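Regulator of nonsense transcripts 2 (Homo sapiens, PDB 4CEK) acts as a core factor of nonsense-mediated mRNA decay, in which its MIF4G domains, the second being the one modelled here, probably serve as helical scaffolds for protein partners. Local coordinates at residues L122-N127 and D135-D140; S243-H248 and M288-R293; T255-C260 and E299-Y304. All blocks are in the same frame, centred on the assembly; numbering follows the deposited sequence.

Contact 1 (L122-N127 and D135-D140); sequences LQQLPN and DKAAMD
Leu125 and Gln124 meet Ala137 in a small, largely apolar contact, buried overall, between two successive helices of the all-helical MIF4G domain, where the chain leaves helix 110-124 by a short 3-10 segment, 125-127, and soon enters helix 131-144. The two segments bury just 70 Å² between them, and the backbones stay well apart, the CA atoms of Leu125 and Ala137 being 7.7 Å from each other. Ala137 turns its single methyl group toward the turn and receives two side chains. One is Leu125: its CB points neither at Ala137 nor away from it, but a chi1 of -90° brings the chain end nearer, and the CD2 branch does the touching. The other is Gln124, which brings its amide end close through the carbonyl oxygen and not the nitrogen; its NE2 is bonded back to the carbonyl oxygen of Phe121. Phe121 and Cys128 also pack on Ala137, so the methyl meets residues from before and after the 3-10 segment. Leu125 in turn reaches Leu154 and Leu158 of helix 148-159 and Tyr172 and Leu175 of helix 169-179. Within the turn, Leu125 N bonds to Leu122 O at 3.2 Å and Asn127 N to Gln124 O at 2.8 Å. Across the contact, Ala137 CB lies 4.4 Å from Leu125 CD2 and 4.2 Å from Gln124 OE1.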
loop_
_atom_site.group_PDB
_atom_site.type_symbol
_atom_site.label_atom_id
_atom_site.label_comp_id
_atom_site.label_asym_id
_atom_site.label_seq_id
_atom_site.Cartn_x
_atom_site.Cartn_y
_atom_site.Cartn_z
ATOM N N LEU A 122 -7.571 -9.007 -15.081
ATOM C CA LEU A 122 -6.536 -8.056 -14.668
ATOM C C LEU A 122 -6.747 -6.717 -15.357
ATOM O O LEU A 122 -6.686 -5.678 -14.714
ATOM C CB LEU A 122 -5.126 -8.564 -14.967
ATOM C CG LEU A 122 -4.704 -9.895 -14.328
ATOM C CD1 LEU A 122 -3.250 -10.225 -14.701
ATOM C CD2 LEU A 122 -4.901 -9.918 -12.823
ATOM N N GLN A 123 -7.040 -6.737 -16.650
ATOM C CA GLN A 123 -7.232 -5.485 -17.392
ATOM C C GLN A 123 -8.482 -4.693 -16.947
ATOM O O GLN A 123 -8.623 -3.525 -17.294
ATOM C CB GLN A 123 -7.209 -5.736 -18.908
ATOM C CG GLN A 123 -5.799 -6.052 -19.425
ATOM C CD GLN A 123 -5.739 -6.493 -20.892
ATOM O OE1 GLN A 123 -6.306 -7.522 -21.275
ATOM N NE2 GLN A 123 -5.020 -5.722 -21.715
ATOM N N GLN A 124 -9.342 -5.316 -16.145
ATOM C CA GLN A 124 -10.583 -4.694 -15.635
ATOM C C GLN A 124 -10.433 -4.129 -14.195
ATOM O O GLN A 124 -11.225 -3.285 -13.762
ATOM C CB GLN A 124 -11.730 -5.735 -15.736
ATOM C CG GLN A 124 -12.809 -5.730 -14.658
ATOM C CD GLN A 124 -12.444 -6.520 -13.374
ATOM O OE1 GLN A 124 -13.207 -6.501 -12.401
ATOM N NE2 GLN A 124 -11.303 -7.222 -13.371
ATOM N N LEU A 125 -9.417 -4.607 -13.467
ATOM C CA LEU A 125 -9.134 -4.163 -12.114
ATOM C C LEU A 125 -9.138 -2.647 -11.937
ATOM O O LEU A 125 -9.737 -2.158 -10.969
ATOM C CB LEU A 125 -7.794 -4.745 -11.606
ATOM C CG LEU A 125 -7.927 -6.094 -10.896
ATOM C CD1 LEU A 125 -6.570 -6.605 -10.426
ATOM C CD2 LEU A 125 -8.941 -5.959 -9.759
ATOM N N PRO A 126 -8.487 -1.907 -12.858
ATOM C CA PRO A 126 -8.450 -0.455 -12.781
ATOM C C PRO A 126 -9.810 0.212 -12.849
ATOM O O PRO A 126 -9.899 1.432 -12.607
ATOM C CB PRO A 126 -7.626 -0.045 -14.006
ATOM C CG PRO A 126 -6.840 -1.254 -14.373
ATOM C CD PRO A 126 -7.699 -2.412 -13.998
ATOM N N ASN A 127 -10.849 -0.553 -13.194
ATOM C CA ASN A 127 -12.223 -0.032 -13.191
ATOM C C ASN A 127 -12.978 -0.324 -11.923
ATOM O O ASN A 127 -14.086 0.150 -11.779
ATOM C CB ASN A 127 -13.034 -0.590 -14.367
ATOM C CG ASN A 127 -12.443 -0.223 -15.712
ATOM O OD1 ASN A 127 -11.585 0.642 -15.812
ATOM N ND2 ASN A 127 -12.898 -0.888 -16.747
ATOM N N ASP A 135 -15.065 -6.120 -4.134
ATOM C CA ASP A 135 -15.499 -7.378 -3.505
ATOM C C ASP A 135 -15.954 -8.420 -4.550
ATOM O O ASP A 135 -15.639 -9.599 -4.430
ATOM C CB ASP A 135 -16.608 -7.115 -2.469
ATOM C CG ASP A 135 -16.082 -6.409 -1.178
ATOM O OD1 ASP A 135 -14.857 -6.209 -1.058
ATOM O OD2 ASP A 135 -16.891 -6.062 -0.273
ATOM N N LYS A 136 -16.664 -7.986 -5.587
ATOM C CA LYS A 136 -17.046 -8.888 -6.691
ATOM C C LYS A 136 -15.828 -9.484 -7.377
ATOM O O LYS A 136 -15.788 -10.686 -7.678
ATOM C CB LYS A 136 -17.917 -8.170 -7.735
ATOM C CG LYS A 136 -19.400 -8.166 -7.392
ATOM C CD LYS A 136 -20.206 -7.198 -8.267
ATOM C CE LYS A 136 -21.673 -7.118 -7.837
ATOM N NZ LYS A 136 -22.166 -5.713 -7.719
ATOM N N ALA A 137 -14.844 -8.632 -7.631
ATOM C CA ALA A 137 -13.596 -9.050 -8.267
ATOM C C ALA A 137 -12.909 -10.159 -7.462
ATOM O O ALA A 137 -12.371 -11.124 -8.032
ATOM C CB ALA A 137 -12.671 -7.847 -8.445
ATOM N N ALA A 138 -12.937 -10.014 -6.141
ATOM C CA ALA A 138 -12.419 -11.019 -5.241
ATOM C C ALA A 138 -13.187 -12.348 -5.351
ATOM O O ALA A 138 -12.576 -13.417 -5.333
ATOM C CB ALA A 138 -12.453 -10.515 -3.807
ATOM N N MET A 139 -14.513 -12.300 -5.434
ATOM C CA MET A 139 -15.302 -13.540 -5.539
ATOM C C MET A 139 -15.017 -14.207 -6.876
ATOM O O MET A 139 -14.764 -15.411 -6.943
ATOM C CB MET A 139 -16.789 -13.270 -5.335
ATOM C CG MET A 139 -17.166 -13.051 -3.872
ATOM S SD MET A 139 -18.876 -12.540 -3.491
ATOM C CE MET A 139 -18.970 -10.910 -4.217
ATOM N N ASP A 140 -14.991 -13.403 -7.930
ATOM C CA ASP A 140 -14.708 -13.892 -9.275
ATOM C C ASP A 140 -13.344 -14.589 -9.350
ATOM O O ASP A 140 -13.216 -15.676 -9.913
ATOM C CB ASP A 140 -14.796 -12.720 -10.275
ATOM C CG ASP A 140 -14.626 -13.144 -11.715
ATOM O OD1 ASP A 140 -14.751 -14.356 -12.000
ATOM O OD2 ASP A 140 -14.380 -12.260 -12.582
#

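Contact 2 (S243-H248 and M288-R293); sequences SDFSHH and MHLDAR
Phe245 and His247 face Met288, Leu290 and Asp291 where two interhelical turns lie side by side at the surface, each just ahead of a helix. The apolar part centres on Phe245, the middle residue of an inverse gamma turn. Met288 comes in with CG anti to its backbone N (chi1 -172°) and the rest of the chain extended, which carries the sulfur to the edge of the Phe245 ring, near its plane; SD lies 3.9 Å from Phe245 CB. Beyond it, the methyl CE of Met288 rests 3.3 Å from the carbonyl oxygen of Phe245. Leu290 splits its two branches: CD2 is 4.0 Å from that same oxygen, while CD1 approaches the ring obliquely at CE2.

On the polar side His247 comes near Asp291, the N-cap residue of helix 292-305. His247 NE2 and Asp291 OD2 are 2.9 Å apart, with imidazole and carboxylate planes 65° apart. The His247 ring also stacks with Tyr294, and an alanine here would probably leave Asp291 OD2 without its close imidazole neighbour and the Tyr294 ring without its stacking partner.

Ser246 sits at the N-cap position of helix 247-266, and a Schellman motif at His289 closes helix 268-287. Phe245 extends inward to Met281 of helix 268-287, Ile250 of helix 247-266 and Val298 of helix 292-305, so its ring lies among all three helices.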
loop_
_atom_site.group_PDB
_atom_site.type_symbol
_atom_site.label_atom_id
_atom_site.label_comp_id
_atom_site.label_asym_id
_atom_site.label_seq_id
_atom_site.Cartn_x
_atom_site.Cartn_y
_atom_site.Cartn_z
ATOM N N SER A 243 15.852 8.605 10.362
ATOM C CA SER A 243 17.277 8.479 10.667
ATOM C C SER A 243 18.115 9.344 9.752
ATOM O O SER A 243 19.142 9.854 10.164
ATOM C CB SER A 243 17.721 7.021 10.562
ATOM O OG SER A 243 17.057 6.232 11.535
ATOM N N ASP A 244 17.696 9.473 8.500
ATOM C CA ASP A 244 18.307 10.413 7.576
ATOM C C ASP A 244 17.176 11.334 7.095
ATOM O O ASP A 244 16.605 11.163 6.013
ATOM C CB ASP A 244 19.009 9.681 6.423
ATOM C CG ASP A 244 19.556 10.637 5.355
ATOM O OD1 ASP A 244 20.045 11.742 5.708
ATOM O OD2 ASP A 244 19.482 10.281 4.154
ATOM N N PHE A 245 16.891 12.336 7.916
ATOM C CA PHE A 245 15.739 13.213 7.730
ATOM C C PHE A 245 16.007 14.340 6.728
ATOM O O PHE A 245 16.134 15.504 7.090
ATOM C CB PHE A 245 15.321 13.764 9.100
ATOM C CG PHE A 245 13.858 14.059 9.227
ATOM C CD1 PHE A 245 12.903 13.131 8.828
ATOM C CD2 PHE A 245 13.432 15.251 9.789
ATOM C CE1 PHE A 245 11.556 13.401 8.967
ATOM C CE2 PHE A 245 12.090 15.518 9.941
ATOM C CZ PHE A 245 11.151 14.594 9.531
ATOM N N SER A 246 16.030 13.961 5.457
ATOM C CA SER A 246 16.419 14.788 4.348
ATOM C C SER A 246 15.201 15.056 3.485
ATOM O O SER A 246 14.122 14.583 3.784
ATOM C CB SER A 246 17.398 13.987 3.508
ATOM O OG SER A 246 16.664 13.021 2.754
ATOM N N HIS A 247 15.375 15.746 2.366
ATOM C CA HIS A 247 14.238 16.214 1.622
ATOM C C HIS A 247 13.287 15.144 1.148
ATOM O O HIS A 247 12.091 15.243 1.426
ATOM C CB HIS A 247 14.676 17.133 0.483
ATOM C CG HIS A 247 15.065 18.535 0.942
ATOM N ND1 HIS A 247 15.383 18.823 2.237
ATOM C CD2 HIS A 247 15.219 19.725 0.225
ATOM C CE1 HIS A 247 15.704 20.128 2.338
ATOM N NE2 HIS A 247 15.604 20.682 1.107
ATOM N N HIS A 248 13.761 14.123 0.434
ATOM C CA HIS A 248 12.833 13.092 -0.054
ATOM C C HIS A 248 12.281 12.251 1.087
ATOM O O HIS A 248 11.123 11.893 1.075
ATOM C CB HIS A 248 13.424 12.269 -1.210
ATOM C CG HIS A 248 13.218 12.909 -2.596
ATOM N ND1 HIS A 248 13.367 12.220 -3.756
ATOM C CD2 HIS A 248 12.842 14.213 -2.968
ATOM C CE1 HIS A 248 13.124 13.040 -4.807
ATOM N NE2 HIS A 248 12.793 14.251 -4.325
ATOM N N MET A 288 17.204 20.851 13.437
ATOM C CA MET A 288 17.999 20.428 12.266
ATOM C C MET A 288 17.985 21.478 11.133
ATOM O O MET A 288 18.518 21.247 10.031
ATOM C CB MET A 288 17.383 19.120 11.772
ATOM C CG MET A 288 18.110 18.363 10.688
ATOM S SD MET A 288 17.479 16.672 10.618
ATOM C CE MET A 288 18.556 15.975 9.347
ATOM N N HIS A 289 17.371 22.630 11.417
ATOM C CA HIS A 289 17.172 23.708 10.428
ATOM C C HIS A 289 16.901 23.253 9.007
ATOM O O HIS A 289 17.729 23.402 8.089
ATOM C CB HIS A 289 18.299 24.750 10.517
ATOM C CG HIS A 289 17.981 25.887 11.467
ATOM N ND1 HIS A 289 17.606 27.109 11.035
ATOM C CD2 HIS A 289 17.938 25.930 12.863
ATOM C CE1 HIS A 289 17.362 27.904 12.098
ATOM N NE2 HIS A 289 17.562 27.181 13.216
ATOM N N LEU A 290 15.705 22.686 8.844
ATOM C CA LEU A 290 15.149 22.367 7.540
ATOM C C LEU A 290 14.712 23.687 6.939
ATOM O O LEU A 290 14.397 24.637 7.687
ATOM C CB LEU A 290 13.912 21.466 7.661
ATOM C CG LEU A 290 13.931 20.271 8.611
ATOM C CD1 LEU A 290 12.538 19.690 8.766
ATOM C CD2 LEU A 290 14.898 19.220 8.081
ATOM N N ASP A 291 14.671 23.764 5.610
ATOM C CA ASP A 291 14.109 24.958 5.004
ATOM C C ASP A 291 12.598 24.996 5.230
ATOM O O ASP A 291 11.979 23.968 5.456
ATOM C CB ASP A 291 14.500 25.124 3.530
ATOM C CG ASP A 291 13.990 24.035 2.661
ATOM O OD1 ASP A 291 12.858 24.178 2.148
ATOM O OD2 ASP A 291 14.756 23.069 2.464
ATOM N N ALA A 292 12.050 26.206 5.211
ATOM C CA ALA A 292 10.661 26.511 5.576
ATOM C C ALA A 292 9.612 25.545 5.024
ATOM O O ALA A 292 8.658 25.209 5.718
ATOM C CB ALA A 292 10.319 27.928 5.105
ATOM N N ARG A 293 9.773 25.128 3.775
ATOM C CA ARG A 293 8.775 24.276 3.121
ATOM C C ARG A 293 8.594 22.930 3.851
ATOM O O ARG A 293 7.498 22.390 3.934
ATOM C CB ARG A 293 9.127 24.076 1.636
ATOM C CG ARG A 293 8.211 23.071 0.946
ATOM C CD ARG A 293 8.275 23.099 -0.586
ATOM N NE ARG A 293 7.913 21.780 -1.141
ATOM C CZ ARG A 293 8.768 20.773 -1.361
ATOM N NH1 ARG A 293 10.073 20.905 -1.103
ATOM N NH2 ARG A 293 8.313 19.619 -1.842
#

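Contact 3 (T255-C260 and E299-Y304); sequences TLLETC and ENAYYY
Tyr304 and Ala301 of helix 292-305 pack against Leu257 and Glu258 of helix 247-266, two helices that run almost parallel. Over these short segments their axes come within 9.3 Å at a crossing angle of 19°, and helix 268-287 makes the return between them, a spacing and direction expected of alternate helices in a helical-repeat layer such as the MIF4G domain.

The apolar share is slight. Leu257 sends one branch to the methyl of Ala301, Leu257 CD1 lying 4.4 Å from Ala301 CB, and both residues are buried. Small Ala301 lets the backbones come fairly close, its CA lying 6.3 Å from that of Glu258. Met281 of helix 268-287 and Leu238 of helix 231-243 also pack on Leu257.

Aromatic against backbone is the second kind of interaction. With CG anti to the backbone N, at a chi1 of -177°, the tyrosine reaches across to the other helix and lays its ring beside the carbonyls of two consecutive residues. The CE1-CZ-OH side of Tyr304 passes Glu258 O, with CE1 and OH each 3.7 Å from that oxygen, and CD1 of Tyr304 is 4.2 Å from Leu257 O; both oxygens approach the ring obliquely. Arg262 adds a cation-pi interaction with this ring, and its NE donates to the carbonyl oxygen of Tyr304, so one arginine holds both the side chain and the backbone of that residue.

Inside helix 247-266, one side-chain hydrogen bond backs up the helix: Thr259 OG1 donates to Thr255 O at 2.8 Å, from above the carbonyl plane, while Thr259 N reaches the same oxygen from the opposite face.

The chemistry implies that the two segments meet through one leucine-alanine methyl contact and one tyrosine ring beside backbone carbonyls; Arg262, from helix 247-266, adds the polar tie.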
loop_
_atom_site.group_PDB
_atom_site.type_symbol
_atom_site.label_atom_id
_atom_site.label_comp_id
_atom_site.label_asym_id
_atom_site.label_seq_id
_atom_site.Cartn_x
_atom_site.Cartn_y
_atom_site.Cartn_z
ATOM N N THR A 255 3.695 11.807 3.634
ATOM C CA THR A 255 2.741 10.947 2.884
ATOM C C THR A 255 2.331 9.698 3.685
ATOM O O THR A 255 1.132 9.395 3.818
ATOM C CB THR A 255 3.304 10.498 1.563
ATOM O OG1 THR A 255 3.845 11.635 0.878
ATOM C CG2 THR A 255 2.197 9.833 0.724
ATOM N N LEU A 256 3.309 9.005 4.267
ATOM C CA LEU A 256 2.986 7.813 5.048
ATOM C C LEU A 256 2.030 8.182 6.152
ATOM O O LEU A 256 1.007 7.503 6.341
ATOM C CB LEU A 256 4.251 7.145 5.644
ATOM C CG LEU A 256 4.098 5.832 6.434
ATOM C CD1 LEU A 256 3.390 4.798 5.556
ATOM C CD2 LEU A 256 5.458 5.313 6.849
ATOM N N LEU A 257 2.342 9.247 6.893
ATOM C CA LEU A 257 1.492 9.631 8.055
ATOM C C LEU A 257 0.086 10.151 7.666
ATOM O O LEU A 257 -0.883 9.911 8.367
ATOM C CB LEU A 257 2.218 10.635 8.961
ATOM C CG LEU A 257 3.481 10.143 9.670
ATOM C CD1 LEU A 257 4.394 11.302 10.154
ATOM C CD2 LEU A 257 3.019 9.262 10.804
ATOM N N GLU A 258 -0.030 10.822 6.533
ATOM C CA GLU A 258 -1.339 11.192 6.008
ATOM C C GLU A 258 -2.199 9.960 5.665
ATOM O O GLU A 258 -3.420 9.985 5.799
ATOM C CB GLU A 258 -1.211 12.011 4.735
ATOM C CG GLU A 258 -0.790 13.472 4.854
ATOM C CD GLU A 258 -0.691 14.109 3.463
ATOM O OE1 GLU A 258 -1.591 13.818 2.627
ATOM O OE2 GLU A 258 0.288 14.850 3.182
ATOM N N THR A 259 -1.551 8.893 5.204
ATOM C CA THR A 259 -2.248 7.710 4.759
ATOM C C THR A 259 -2.663 6.885 5.980
ATOM O O THR A 259 -3.775 6.447 6.029
ATOM C CB THR A 259 -1.387 6.891 3.752
ATOM O OG1 THR A 259 -0.898 7.742 2.695
ATOM C CG2 THR A 259 -2.196 5.736 3.126
ATOM N N CYS A 260 -1.789 6.654 6.960
ATOM C CA CYS A 260 -2.119 5.736 8.089
ATOM C C CYS A 260 -1.694 6.185 9.465
ATOM O O CYS A 260 -1.844 5.422 10.404
ATOM C CB CYS A 260 -1.516 4.345 7.872
ATOM S SG CYS A 260 0.307 4.224 7.944
ATOM N N GLU A 299 4.979 19.894 10.298
ATOM C CA GLU A 299 3.886 20.422 11.147
ATOM C C GLU A 299 2.513 19.928 10.722
ATOM O O GLU A 299 1.740 19.438 11.537
ATOM C CB GLU A 299 3.906 21.961 11.148
ATOM C CG GLU A 299 5.101 22.485 11.919
ATOM C CD GLU A 299 5.423 23.937 11.674
ATOM O OE1 GLU A 299 4.808 24.580 10.831
ATOM O OE2 GLU A 299 6.317 24.450 12.360
ATOM N N ASN A 300 2.227 20.033 9.438
ATOM C CA ASN A 300 0.934 19.610 8.934
ATOM C C ASN A 300 0.648 18.107 9.141
ATOM O O ASN A 300 -0.439 17.754 9.607
ATOM C CB ASN A 300 0.785 20.046 7.492
ATOM C CG ASN A 300 0.589 21.542 7.372
ATOM O OD1 ASN A 300 0.357 22.236 8.389
ATOM N ND2 ASN A 300 0.709 22.065 6.144
ATOM N N ALA A 301 1.653 17.252 8.909
ATOM C CA ALA A 301 1.502 15.820 9.170
ATOM C C ALA A 301 1.307 15.571 10.639
ATOM O O ALA A 301 0.476 14.734 11.021
ATOM C CB ALA A 301 2.693 15.014 8.653
ATOM N N TYR A 302 2.067 16.269 11.474
ATOM C CA TYR A 302 1.904 16.149 12.925
ATOM C C TYR A 302 0.465 16.448 13.422
ATOM O O TYR A 302 -0.160 15.619 14.155
ATOM C CB TYR A 302 2.931 17.020 13.632
ATOM C CG TYR A 302 2.843 17.035 15.167
ATOM C CD1 TYR A 302 2.028 17.948 15.849
ATOM C CD2 TYR A 302 3.595 16.165 15.922
ATOM C CE1 TYR A 302 1.972 17.974 17.233
ATOM C CE2 TYR A 302 3.551 16.184 17.300
ATOM C CZ TYR A 302 2.754 17.089 17.954
ATOM O OH TYR A 302 2.734 17.034 19.315
ATOM N N TYR A 303 -0.049 17.619 13.035
ATOM C CA TYR A 303 -1.373 18.100 13.501
ATOM C C TYR A 303 -2.516 17.304 12.857
ATOM O O TYR A 303 -3.612 17.189 13.414
ATOM C CB TYR A 303 -1.532 19.599 13.211
ATOM C CG TYR A 303 -0.604 20.470 14.062
ATOM C CD1 TYR A 303 -0.664 20.439 15.457
ATOM C CD2 TYR A 303 0.325 21.272 13.491
ATOM C CE1 TYR A 303 0.168 21.203 16.236
ATOM C CE2 TYR A 303 1.172 22.042 14.251
ATOM C CZ TYR A 303 1.097 22.019 15.628
ATOM O OH TYR A 303 1.967 22.828 16.404
ATOM N N TYR A 304 -2.236 16.736 11.691
ATOM C CA TYR A 304 -3.141 15.785 11.073
ATOM C C TYR A 304 -3.297 14.516 11.946
ATOM O O TYR A 304 -4.423 14.083 12.130
ATOM C CB TYR A 304 -2.672 15.427 9.648
ATOM C CG TYR A 304 -3.631 14.506 8.943
ATOM C CD1 TYR A 304 -3.548 13.127 9.115
ATOM C CD2 TYR A 304 -4.635 15.006 8.123
ATOM C CE1 TYR A 304 -4.441 12.265 8.494
ATOM C CE2 TYR A 304 -5.528 14.155 7.481
ATOM C CZ TYR A 304 -5.424 12.784 7.681
ATOM O OH TYR A 304 -6.284 11.926 7.061
#

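Contacts 2 and 3 join the same pair of helices, 247-266 and 292-305: contact 2 at their beginnings and contact 3 further along, with centres 15 Å apart and nearest atoms about 6 Å. Contact 1 belongs to other helices, 110-124 and 131-144, on the opposite side of the chain's centre, its own centre 41 Å from that of contact 2 and 30 Å from that of contact 3. It is the buried one, and small, with a methyl as its focus. Contact 2, at the surface, covers the most area and adds a histidine and a carboxylate to its apolar packing. Contact 3, partly buried, pairs a leucine-alanine contact with a tyrosine ring set beside backbone carbonyls.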